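Local coordinates for ABC transporter periplasmic-binding protein YTFQ (Escherichia coli, PDB 2VK2) that binds alpha- and beta-galactofuranose in the periplasm as the solute-binding component of the YtfQRT-YjfF ABC transporter, at residues Glu112-Glu123 against Asp220-Gly228; Tyr233-Ser244 against Thr278-Leu289. All coordinates share one frame; numbering follows the deposited sequence.

How the interactions relate
Followed from the N terminus, the chain lays down helix 109-124, then runs through 96 further residues before 220-228 returns to pack against it, and interaction 1 closes that long loop. Interaction 2 opens only afterwards: helix 230-237, which follows strand 222-225, leads into strand 243-246, and a shorter loop of 33 residues is closed when segment 278-289 comes back. The two contacts are therefore in series, neither nested nor crossed. They meet in one mixed sheet, where strands 222-225 and 243-246 are neighbours and Ser225 N lies 3.0 Å from Ala243 O, a probable hydrogen bond. Helix 109-124 packs on this sheet, and strand 278-280 forms an edge of it.

Interaction 1. Residues Glu112-Glu123 against Asp220-Gly228; sequences EGKLIGDWLVKE and DILTGSIDG. With GZL (beta-D-galactofuranose), chain B.
Ile226 and Glu112 make the contact nearest the sugar: Ile226 CG2 lies 3.7 Å from Glu112 OE2, while Ile226 CD1 packs against Glu112 CB at 3.8 Å. One isoleucine thus meets both the aliphatic root and the carboxylate of the glutamate, whose OE1 is engaged in a salt bridge with Arg146, which itself binds the galactofuranose. One helical turn on, Ile116 lies over the strand backbone. Its CG2, anti to the backbone N, reaches Gly224 CA at 4.0 Å, and its CD1 comes within 3.5 Å of Ser225 O. A CB modelled on Gly224 would clash with Ile116 CG2, consistent with glycine's missing side chain allowing this close approach. Farther along, Trp119 brings Leu222 CB to the edge of its indole, 4.4 Å from CH2, and Leu222 CD1 touches both Leu120 CD1 and Glu123 CG. No hydrogen bond crosses between the segments; this is apolar packing, with helix and strand nearly antiparallel at 157° and their axes 8.5 Å apart. Phe150 of helix 141-153 touches both Ile116 and Leu120, extending the packing beyond the strand.

At Ile226 the chain turns a corner and presents Asp227 to the sugar. There the carboxylate accepts two hydrogen bonds, OD1 from sugar O3 at 2.6 Å and OD2 from sugar O2 at 2.6 Å. With an alanine here the two acceptors are gone, and sugar O2 and O3 would probably lose their mates on this side of the ring. Gripping adjacent hydroxyls with separate oxygens is likely to hold the carboxylate in one rotation and to make the pocket sensitive to the O2-O3 pair.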
loop_
_atom_site.group_PDB
_atom_site.type_symbol
_atom_site.label_atom_id
_atom_site.label_comp_id
_atom_site.label_asym_id
_atom_site.label_seq_id
_atom_site.Cartn_x
_atom_site.Cartn_y
_atom_site.Cartn_z
ATOM N N GLU A 112 -6.445 -8.218 0.337
ATOM C CA GLU A 112 -6.711 -7.028 1.149
ATOM C C GLU A 112 -8.042 -6.392 0.753
ATOM O O GLU A 112 -8.852 -6.050 1.616
ATOM C CB GLU A 112 -5.591 -6.006 0.996
ATOM C CG GLU A 112 -4.266 -6.409 1.625
ATOM C CD GLU A 112 -3.164 -5.431 1.298
ATOM O OE1 GLU A 112 -3.188 -4.878 0.182
ATOM O OE2 GLU A 112 -2.280 -5.204 2.150
ATOM N N GLY A 113 -8.266 -6.230 -0.548
ATOM C CA GLY A 113 -9.525 -5.679 -1.047
ATOM C C GLY A 113 -10.712 -6.568 -0.733
ATOM O O GLY A 113 -11.786 -6.084 -0.370
ATOM N N LYS A 114 -10.513 -7.875 -0.863
ATOM C CA LYS A 114 -11.542 -8.861 -0.542
ATOM C C LYS A 114 -11.946 -8.815 0.928
ATOM O O LYS A 114 -13.123 -8.941 1.251
ATOM C CB LYS A 114 -11.039 -10.262 -0.889
ATOM C CG LYS A 114 -12.019 -11.384 -0.629
ATOM C CD LYS A 114 -11.392 -12.717 -0.987
ATOM C CE LYS A 114 -12.375 -13.860 -0.863
ATOM N NZ LYS A 114 -12.856 -14.031 0.531
ATOM N N LEU A 115 -10.969 -8.653 1.814
ATOM C CA LEU A 115 -11.261 -8.588 3.247
ATOM C C LEU A 115 -12.193 -7.422 3.575
ATOM O O LEU A 115 -13.127 -7.572 4.364
ATOM C CB LEU A 115 -9.970 -8.486 4.061
ATOM C CG LEU A 115 -9.115 -9.755 4.106
ATOM C CD1 LEU A 115 -7.768 -9.461 4.747
ATOM C CD2 LEU A 115 -9.833 -10.881 4.844
ATOM N N ILE A 116 -11.948 -6.265 2.963
ATOM C CA ILE A 116 -12.816 -5.101 3.167
ATOM C C ILE A 116 -14.191 -5.319 2.527
ATOM O O ILE A 116 -15.216 -4.994 3.131
ATOM C CB ILE A 116 -12.174 -3.805 2.614
ATOM C CG1 ILE A 116 -10.913 -3.437 3.408
ATOM C CG2 ILE A 116 -13.175 -2.649 2.638
ATOM C CD1 ILE A 116 -11.169 -3.093 4.877
ATOM N N GLY A 117 -14.212 -5.875 1.317
ATOM C CA GLY A 117 -15.468 -6.164 0.630
ATOM C C GLY A 117 -16.344 -7.151 1.380
ATOM O O GLY A 117 -17.546 -6.926 1.539
ATOM N N ASP A 118 -15.740 -8.241 1.851
ATOM C CA ASP A 118 -16.455 -9.252 2.635
ATOM C C ASP A 118 -17.027 -8.631 3.912
ATOM O O ASP A 118 -18.172 -8.900 4.289
ATOM C CB ASP A 118 -15.532 -10.416 3.020
ATOM C CG ASP A 118 -15.162 -11.307 1.843
ATOM O OD1 ASP A 118 -15.773 -11.188 0.760
ATOM O OD2 ASP A 118 -14.251 -12.143 2.019
ATOM N N TRP A 119 -16.224 -7.802 4.571
ATOM C CA TRP A 119 -16.671 -7.103 5.769
ATOM C C TRP A 119 -17.898 -6.243 5.461
ATOM O O TRP A 119 -18.884 -6.273 6.201
ATOM C CB TRP A 119 -15.550 -6.242 6.366
ATOM C CG TRP A 119 -16.087 -5.274 7.363
ATOM C CD1 TRP A 119 -16.395 -5.528 8.665
ATOM C CD2 TRP A 119 -16.440 -3.909 7.123
ATOM N NE1 TRP A 119 -16.905 -4.399 9.256
ATOM C CE2 TRP A 119 -16.942 -3.389 8.333
ATOM C CE3 TRP A 119 -16.373 -3.070 6.005
ATOM C CZ2 TRP A 119 -17.374 -2.069 8.455
ATOM C CZ3 TRP A 119 -16.800 -1.760 6.128
ATOM C CH2 TRP A 119 -17.294 -1.273 7.346
ATOM N N LEU A 120 -17.837 -5.486 4.368
ATOM C CA LEU A 120 -18.928 -4.589 3.990
ATOM C C LEU A 120 -20.219 -5.343 3.686
ATOM O O LEU A 120 -21.297 -4.925 4.110
ATOM C CB LEU A 120 -18.532 -3.732 2.784
ATOM C CG LEU A 120 -19.576 -2.703 2.339
ATOM C CD1 LEU A 120 -19.799 -1.644 3.415
ATOM C CD2 LEU A 120 -19.157 -2.062 1.028
ATOM N N VAL A 121 -20.109 -6.450 2.958
ATOM C CA VAL A 121 -21.272 -7.276 2.639
ATOM C C VAL A 121 -22.000 -7.691 3.918
ATOM O O VAL A 121 -23.226 -7.578 4.007
ATOM C CB VAL A 121 -20.874 -8.529 1.822
ATOM C CG1 VAL A 121 -22.052 -9.488 1.688
ATOM C CG2 VAL A 121 -20.363 -8.128 0.448
ATOM N N LYS A 122 -21.243 -8.160 4.906
ATOM C CA LYS A 122 -21.816 -8.553 6.193
ATOM C C LYS A 122 -22.381 -7.355 6.959
ATOM O O LYS A 122 -23.459 -7.444 7.552
ATOM C CB LYS A 122 -20.768 -9.266 7.051
ATOM C CG LYS A 122 -20.413 -10.657 6.569
ATOM C CD LYS A 122 -19.243 -11.231 7.346
ATOM N N GLU A 123 -21.655 -6.241 6.942
ATOM C CA GLU A 123 -22.042 -5.038 7.683
ATOM C C GLU A 123 -23.391 -4.479 7.227
ATOM O O GLU A 123 -24.252 -4.180 8.055
ATOM C CB GLU A 123 -20.952 -3.968 7.550
ATOM C CG GLU A 123 -21.223 -2.658 8.295
ATOM C CD GLU A 123 -21.184 -2.799 9.808
ATOM O OE1 GLU A 123 -20.545 -3.745 10.317
ATOM O OE2 GLU A 123 -21.790 -1.944 10.488
ATOM N N ASP A 220 -22.843 7.743 9.267
ATOM C CA ASP A 220 -23.519 8.185 8.041
ATOM C C ASP A 220 -22.791 7.666 6.805
ATOM O O ASP A 220 -23.421 7.251 5.832
ATOM C CB ASP A 220 -23.597 9.713 7.969
ATOM C CG ASP A 220 -24.510 10.311 9.026
ATOM O OD1 ASP A 220 -25.510 9.665 9.407
ATOM O OD2 ASP A 220 -24.223 11.442 9.466
ATOM N N ILE A 221 -21.462 7.718 6.845
ATOM C CA ILE A 221 -20.624 7.147 5.796
ATOM C C ILE A 221 -19.591 6.244 6.466
ATOM O O ILE A 221 -18.763 6.708 7.251
ATOM C CB ILE A 221 -19.941 8.241 4.951
ATOM C CG1 ILE A 221 -20.995 9.091 4.234
ATOM C CG2 ILE A 221 -18.994 7.614 3.933
ATOM C CD1 ILE A 221 -20.437 10.251 3.443
ATOM N N LEU A 222 -19.672 4.948 6.171
ATOM C CA LEU A 222 -18.740 3.961 6.706
ATOM C C LEU A 222 -17.391 4.117 6.015
ATOM O O LEU A 222 -17.323 4.636 4.901
ATOM C CB LEU A 222 -19.270 2.545 6.464
ATOM C CG LEU A 222 -20.654 2.203 7.027
ATOM C CD1 LEU A 222 -21.118 0.860 6.488
ATOM C CD2 LEU A 222 -20.640 2.203 8.553
ATOM N N THR A 223 -16.325 3.670 6.670
ATOM C CA THR A 223 -14.998 3.674 6.056
ATOM C C THR A 223 -14.386 2.282 6.081
ATOM O O THR A 223 -14.464 1.564 7.080
ATOM C CB THR A 223 -14.026 4.667 6.740
ATOM O OG1 THR A 223 -13.518 4.111 7.961
ATOM C CG2 THR A 223 -14.712 5.998 7.015
ATOM N N GLY A 224 -13.783 1.909 4.955
ATOM C CA GLY A 224 -12.992 0.689 4.844
ATOM C C GLY A 224 -11.725 1.040 4.093
ATOM O O GLY A 224 -11.789 1.662 3.040
ATOM N N SER A 225 -10.574 0.670 4.641
ATOM C CA SER A 225 -9.298 1.056 4.051
ATOM C C SER A 225 -8.207 0.059 4.418
ATOM O O SER A 225 -8.469 -0.931 5.094
ATOM C CB SER A 225 -8.929 2.480 4.475
ATOM O OG SER A 225 -8.899 2.609 5.886
ATOM N N ILE A 226 -6.993 0.303 3.934
ATOM C CA ILE A 226 -5.904 -0.650 4.085
ATOM C C ILE A 226 -4.629 0.052 4.535
ATOM O O ILE A 226 -4.313 1.134 4.048
ATOM C CB ILE A 226 -5.650 -1.389 2.747
ATOM C CG1 ILE A 226 -6.886 -2.205 2.341
ATOM C CG2 ILE A 226 -4.430 -2.302 2.843
ATOM C CD1 ILE A 226 -6.965 -2.516 0.864
ATOM N N ASP A 227 -3.946 -0.580 5.493
ATOM C CA ASP A 227 -2.546 -0.315 5.902
ATOM C C ASP A 227 -2.368 -0.573 7.393
ATOM O O ASP A 227 -1.375 -1.162 7.808
ATOM C CB ASP A 227 -2.047 1.108 5.611
ATOM C CG ASP A 227 -1.545 1.290 4.192
ATOM O OD1 ASP A 227 -1.357 0.295 3.458
ATOM O OD2 ASP A 227 -1.333 2.457 3.828
ATOM N N GLY A 228 -3.326 -0.115 8.195
ATOM C CA GLY A 228 -3.203 -0.171 9.644
ATOM C C GLY A 228 -2.202 0.839 10.167
ATOM O O GLY A 228 -1.366 0.505 11.005
HETATM C C6 GZL B . 1.463 -1.049 -0.280
HETATM C C5 GZL B . 1.640 0.038 -1.056
HETATM C C4 GZL B . 0.908 1.352 -0.853
HETATM C C3 GZL B . 0.185 1.657 0.430
HETATM C C2 GZL B . 0.475 2.884 0.838
HETATM O O6 GZL B . 2.118 -2.189 -0.516
HETATM O O5 GZL B . 2.436 -0.049 -2.128
HETATM O O4 GZL B . 1.821 2.451 -0.979
HETATM O O3 GZL B . -0.683 0.820 0.989
HETATM C C1 GZL B . 1.512 3.488 -0.040
HETATM O O2 GZL B . -0.013 3.551 1.885
HETATM O O1 GZL B . 1.024 4.637 -0.724
#

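Interaction 2. Residues Tyr233-Ser244 against Thr278-Leu289; sequences YKAMMDGEANAS and TLYLPDTAKEEL
Tyr233 lays one ring face against Glu288 CB, a CH-pi contact with the carbon 3.7 Å from the ring centroid and 12° off its normal. At the ring edge, close to its plane, lies Tyr280 CB. The phenol OH donates to a water 2.5 Å away, and that water in turn donates to Glu288 OE1, so the same glutamate meets the tyrosine through its aliphatic part and, by way of the water, its carboxylate. Lys234 contributes its CG, which packs on Leu289 CD2 with the two side chains at about a right angle. Met236 stays extended beyond CG, and this carries its methyl to the strand: CB rests 3.7 Å from Ala285 CB, SD passes Pro282 N, and CE ends 3.4 Å from Tyr280 O. Met237 SD lies 3.7 Å from Leu289 CD2, and the bend at the last torsion swings CE alongside the Lys286 chain.

After Met237 the helix closes in a Schellman motif at Gly239, whose phi is positive, and the chain turns back toward the sheet. Asn242 O lies 3.2 Å from Pro282 CD, and Ala243 CB packs against Leu281 CD2. Ser244 then pairs with Tyr280 as an antiparallel hydrogen-bonded pair: Ser244 N donates to Tyr280 O with an N-H...O angle of 171°, and Tyr280 N donates to Ser244 O at 2.8 Å. The Ser244 hydroxyl turns elsewhere, to Asp200.

Helices 233-237 and 285-289 run nearly antiparallel, their axes 8.8 Å apart, beside a sheet whose strand 278-280 adds the lone antiparallel edge to five parallel strands, an arrangement found in the C-terminal lobe of sugar-binding periplasmic proteins of this family.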
loop_
_atom_site.group_PDB
_atom_site.type_symbol
_atom_site.label_atom_id
_atom_site.label_comp_id
_atom_site.label_asym_id
_atom_site.label_seq_id
_atom_site.Cartn_x
_atom_site.Cartn_y
_atom_site.Cartn_z
ATOM N N TYR A 233 -6.404 3.671 13.615
ATOM C CA TYR A 233 -6.851 3.129 14.902
ATOM C C TYR A 233 -7.311 4.239 15.839
ATOM O O TYR A 233 -8.267 4.059 16.595
ATOM C CB TYR A 233 -5.764 2.274 15.548
ATOM C CG TYR A 233 -5.358 1.115 14.672
ATOM C CD1 TYR A 233 -6.273 0.126 14.325
ATOM C CD2 TYR A 233 -4.067 1.022 14.161
ATOM C CE1 TYR A 233 -5.906 -0.936 13.499
ATOM C CE2 TYR A 233 -3.694 -0.035 13.343
ATOM C CZ TYR A 233 -4.612 -1.007 13.017
ATOM O OH TYR A 233 -4.227 -2.050 12.202
ATOM N N LYS A 234 -6.649 5.391 15.774
ATOM C CA LYS A 234 -7.106 6.574 16.504
ATOM C C LYS A 234 -8.498 6.990 16.032
ATOM O O LYS A 234 -9.359 7.325 16.847
ATOM C CB LYS A 234 -6.120 7.733 16.338
ATOM C CG LYS A 234 -4.791 7.494 17.024
ATOM C CD LYS A 234 -3.896 8.712 16.969
ATOM C CE LYS A 234 -2.583 8.444 17.677
ATOM N NZ LYS A 234 -1.758 9.672 17.829
ATOM N N ALA A 235 -8.726 6.948 14.721
ATOM C CA ALA A 235 -10.038 7.255 14.164
ATOM C C ALA A 235 -11.090 6.256 14.646
ATOM O O ALA A 235 -12.198 6.648 15.010
ATOM C CB ALA A 235 -9.978 7.272 12.648
ATOM N N MET A 236 -10.739 4.972 14.661
ATOM C CA MET A 236 -11.646 3.941 15.168
ATOM C C MET A 236 -12.029 4.189 16.624
ATOM O O MET A 236 -13.193 4.042 16.999
ATOM C CB MET A 236 -11.022 2.551 15.055
ATOM C CG MET A 236 -10.929 2.017 13.640
ATOM S SD MET A 236 -10.274 0.345 13.641
ATOM C CE MET A 236 -10.089 0.060 11.883
ATOM N N MET A 237 -11.049 4.560 17.441
ATOM C CA MET A 237 -11.298 4.823 18.860
ATOM C C MET A 237 -12.224 6.026 19.076
ATOM O O MET A 237 -12.950 6.075 20.070
ATOM C CB MET A 237 -9.974 5.004 19.599
ATOM C CG MET A 237 -9.192 3.706 19.720
ATOM S SD MET A 237 -7.494 3.942 20.253
ATOM C CE MET A 237 -7.741 4.394 21.966
ATOM N N ASP A 238 -12.207 6.977 18.142
ATOM C CA ASP A 238 -13.129 8.119 18.164
ATOM C C ASP A 238 -14.462 7.835 17.466
ATOM O O ASP A 238 -15.314 8.721 17.378
ATOM C CB ASP A 238 -12.474 9.349 17.517
ATOM C CG ASP A 238 -11.412 9.980 18.394
ATOM O OD1 ASP A 238 -11.423 9.751 19.622
ATOM O OD2 ASP A 238 -10.566 10.721 17.852
ATOM N N GLY A 239 -14.640 6.612 16.969
ATOM C CA GLY A 239 -15.890 6.207 16.326
ATOM C C GLY A 239 -16.045 6.668 14.886
ATOM O O GLY A 239 -17.149 6.633 14.342
ATOM N N GLU A 240 -14.943 7.076 14.258
ATOM C CA GLU A 240 -15.002 7.727 12.949
ATOM C C GLU A 240 -14.477 6.881 11.783
ATOM O O GLU A 240 -14.547 7.317 10.635
ATOM C CB GLU A 240 -14.283 9.076 13.015
ATOM C CG GLU A 240 -14.919 10.002 14.050
ATOM C CD GLU A 240 -14.393 11.420 14.019
ATOM O OE1 GLU A 240 -13.260 11.641 13.547
ATOM O OE2 GLU A 240 -15.122 12.323 14.488
ATOM N N ALA A 241 -13.978 5.680 12.079
ATOM C CA ALA A 241 -13.549 4.726 11.049
ATOM C C ALA A 241 -14.015 3.324 11.432
ATOM O O ALA A 241 -14.119 3.007 12.614
ATOM C CB ALA A 241 -12.034 4.765 10.886
ATOM N N ASN A 242 -14.285 2.476 10.440
ATOM C CA ASN A 242 -14.901 1.168 10.709
ATOM C C ASN A 242 -14.032 -0.062 10.509
ATOM O O ASN A 242 -14.128 -1.005 11.283
ATOM C CB ASN A 242 -16.180 1.001 9.890
ATOM C CG ASN A 242 -17.182 2.076 10.182
ATOM O OD1 ASN A 242 -17.952 1.990 11.143
ATOM N ND2 ASN A 242 -17.167 3.111 9.376
ATOM N N ALA A 243 -13.217 -0.079 9.459
ATOM C CA ALA A 243 -12.486 -1.294 9.100
ATOM C C ALA A 243 -11.170 -0.968 8.411
ATOM O O ALA A 243 -11.119 -0.104 7.538
ATOM C CB ALA A 243 -13.352 -2.169 8.198
ATOM N N SER A 244 -10.106 -1.658 8.813
ATOM C CA SER A 244 -8.817 -1.526 8.139
ATOM C C SER A 244 -8.054 -2.840 8.129
ATOM O O SER A 244 -8.056 -3.578 9.110
ATOM C CB SER A 244 -7.961 -0.446 8.803
ATOM O OG SER A 244 -6.702 -0.322 8.148
ATOM N N THR A 278 -4.476 -9.021 7.817
ATOM C CA THR A 278 -5.477 -9.232 8.863
ATOM C C THR A 278 -6.428 -8.045 8.937
ATOM O O THR A 278 -5.987 -6.898 8.982
ATOM C CB THR A 278 -4.813 -9.410 10.241
ATOM O OG1 THR A 278 -3.796 -10.417 10.160
ATOM C CG2 THR A 278 -5.845 -9.807 11.293
ATOM N N LEU A 279 -7.729 -8.331 8.950
ATOM C CA LEU A 279 -8.755 -7.304 9.135
ATOM C C LEU A 279 -8.844 -6.904 10.603
ATOM O O LEU A 279 -8.922 -7.765 11.483
ATOM C CB LEU A 279 -10.115 -7.824 8.672
ATOM C CG LEU A 279 -11.298 -6.861 8.806
ATOM C CD1 LEU A 279 -11.176 -5.724 7.809
ATOM C CD2 LEU A 279 -12.601 -7.609 8.616
ATOM N N TYR A 280 -8.843 -5.599 10.856
ATOM C CA TYR A 280 -9.020 -5.064 12.199
ATOM C C TYR A 280 -10.197 -4.101 12.244
ATOM O O TYR A 280 -10.388 -3.282 11.343
ATOM C CB TYR A 280 -7.738 -4.381 12.670
ATOM C CG TYR A 280 -6.646 -5.368 13.008
ATOM C CD1 TYR A 280 -6.748 -6.192 14.124
ATOM C CD2 TYR A 280 -5.514 -5.489 12.207
ATOM C CE1 TYR A 280 -5.756 -7.107 14.436
ATOM C CE2 TYR A 280 -4.513 -6.402 12.514
ATOM C CZ TYR A 280 -4.641 -7.206 13.629
ATOM O OH TYR A 280 -3.653 -8.112 13.941
ATOM N N LEU A 281 -10.982 -4.226 13.311
ATOM C CA LEU A 281 -12.172 -3.416 13.542
ATOM C C LEU A 281 -11.987 -2.658 14.863
ATOM O O LEU A 281 -11.023 -2.914 15.578
ATOM C CB LEU A 281 -13.407 -4.323 13.585
ATOM C CG LEU A 281 -13.593 -5.235 12.364
ATOM C CD1 LEU A 281 -14.788 -6.157 12.556
ATOM C CD2 LEU A 281 -13.744 -4.428 11.079
ATOM N N PRO A 282 -12.890 -1.708 15.179
ATOM C CA PRO A 282 -12.702 -0.867 16.370
ATOM C C PRO A 282 -12.519 -1.604 17.701
ATOM O O PRO A 282 -11.878 -1.064 18.600
ATOM C CB PRO A 282 -13.975 -0.016 16.392
ATOM C CG PRO A 282 -14.366 0.070 14.954
ATOM C CD PRO A 282 -14.092 -1.305 14.430
ATOM N N ASP A 283 -13.054 -2.817 17.823
ATOM C CA ASP A 283 -12.932 -3.588 19.068
ATOM C C ASP A 283 -11.485 -3.948 19.435
ATOM O O ASP A 283 -11.205 -4.252 20.593
ATOM C CB ASP A 283 -13.798 -4.855 19.016
ATOM C CG ASP A 283 -13.317 -5.861 17.982
ATOM O OD1 ASP A 283 -12.806 -5.441 16.924
ATOM O OD2 ASP A 283 -13.459 -7.078 18.227
ATOM N N THR A 284 -10.577 -3.911 18.460
ATOM C CA THR A 284 -9.156 -4.183 18.703
ATOM C C THR A 284 -8.257 -2.967 18.447
ATOM O O THR A 284 -7.031 -3.089 18.471
ATOM C CB THR A 284 -8.664 -5.340 17.810
ATOM O OG1 THR A 284 -8.821 -4.981 16.433
ATOM C CG2 THR A 284 -9.451 -6.611 18.094
ATOM N N ALA A 285 -8.860 -1.801 18.217
ATOM C CA ALA A 285 -8.118 -0.603 17.796
ATOM C C ALA A 285 -7.079 -0.147 18.814
ATOM O O ALA A 285 -5.945 0.174 18.450
ATOM C CB ALA A 285 -9.082 0.535 17.483
ATOM N N LYS A 286 -7.465 -0.117 20.087
ATOM C CA LYS A 286 -6.557 0.307 21.153
ATOM C C LYS A 286 -5.333 -0.606 21.237
ATOM O O LYS A 286 -4.203 -0.126 21.337
ATOM C CB LYS A 286 -7.288 0.338 22.499
ATOM C CG LYS A 286 -6.495 0.990 23.622
ATOM C CD LYS A 286 -7.329 1.117 24.886
ATOM C CE LYS A 286 -6.533 1.732 26.026
ATOM N NZ LYS A 286 -5.409 0.857 26.465
ATOM N N GLU A 287 -5.570 -1.916 21.189
ATOM C CA GLU A 287 -4.492 -2.908 21.244
ATOM C C GLU A 287 -3.545 -2.788 20.051
ATOM O O GLU A 287 -2.329 -2.873 20.213
ATOM C CB GLU A 287 -5.063 -4.328 21.300
ATOM C CG GLU A 287 -5.769 -4.665 22.603
ATOM N N GLU A 288 -4.104 -2.596 18.859
ATOM C CA GLU A 288 -3.293 -2.453 17.650
ATOM C C GLU A 288 -2.497 -1.152 17.646
ATOM O O GLU A 288 -1.334 -1.141 17.243
ATOM C CB GLU A 288 -4.163 -2.551 16.391
ATOM C CG GLU A 288 -4.706 -3.948 16.130
ATOM C CD GLU A 288 -3.610 -4.997 16.044
ATOM O OE1 GLU A 288 -2.624 -4.774 15.309
ATOM O OE2 GLU A 288 -3.732 -6.041 16.719
ATOM N N LEU A 289 -3.121 -0.067 18.103
ATOM C CA LEU A 289 -2.447 1.228 18.224
ATOM C C LEU A 289 -1.223 1.144 19.138
ATOM O O LEU A 289 -0.198 1.771 18.866
ATOM C CB LEU A 289 -3.417 2.293 18.749
ATOM C CG LEU A 289 -2.877 3.719 18.893
ATOM C CD1 LEU A 289 -2.350 4.246 17.563
ATOM C CD2 LEU A 289 -3.952 4.640 19.447
HETATM O O HOH W 1 -2.310 -3.415 13.047
#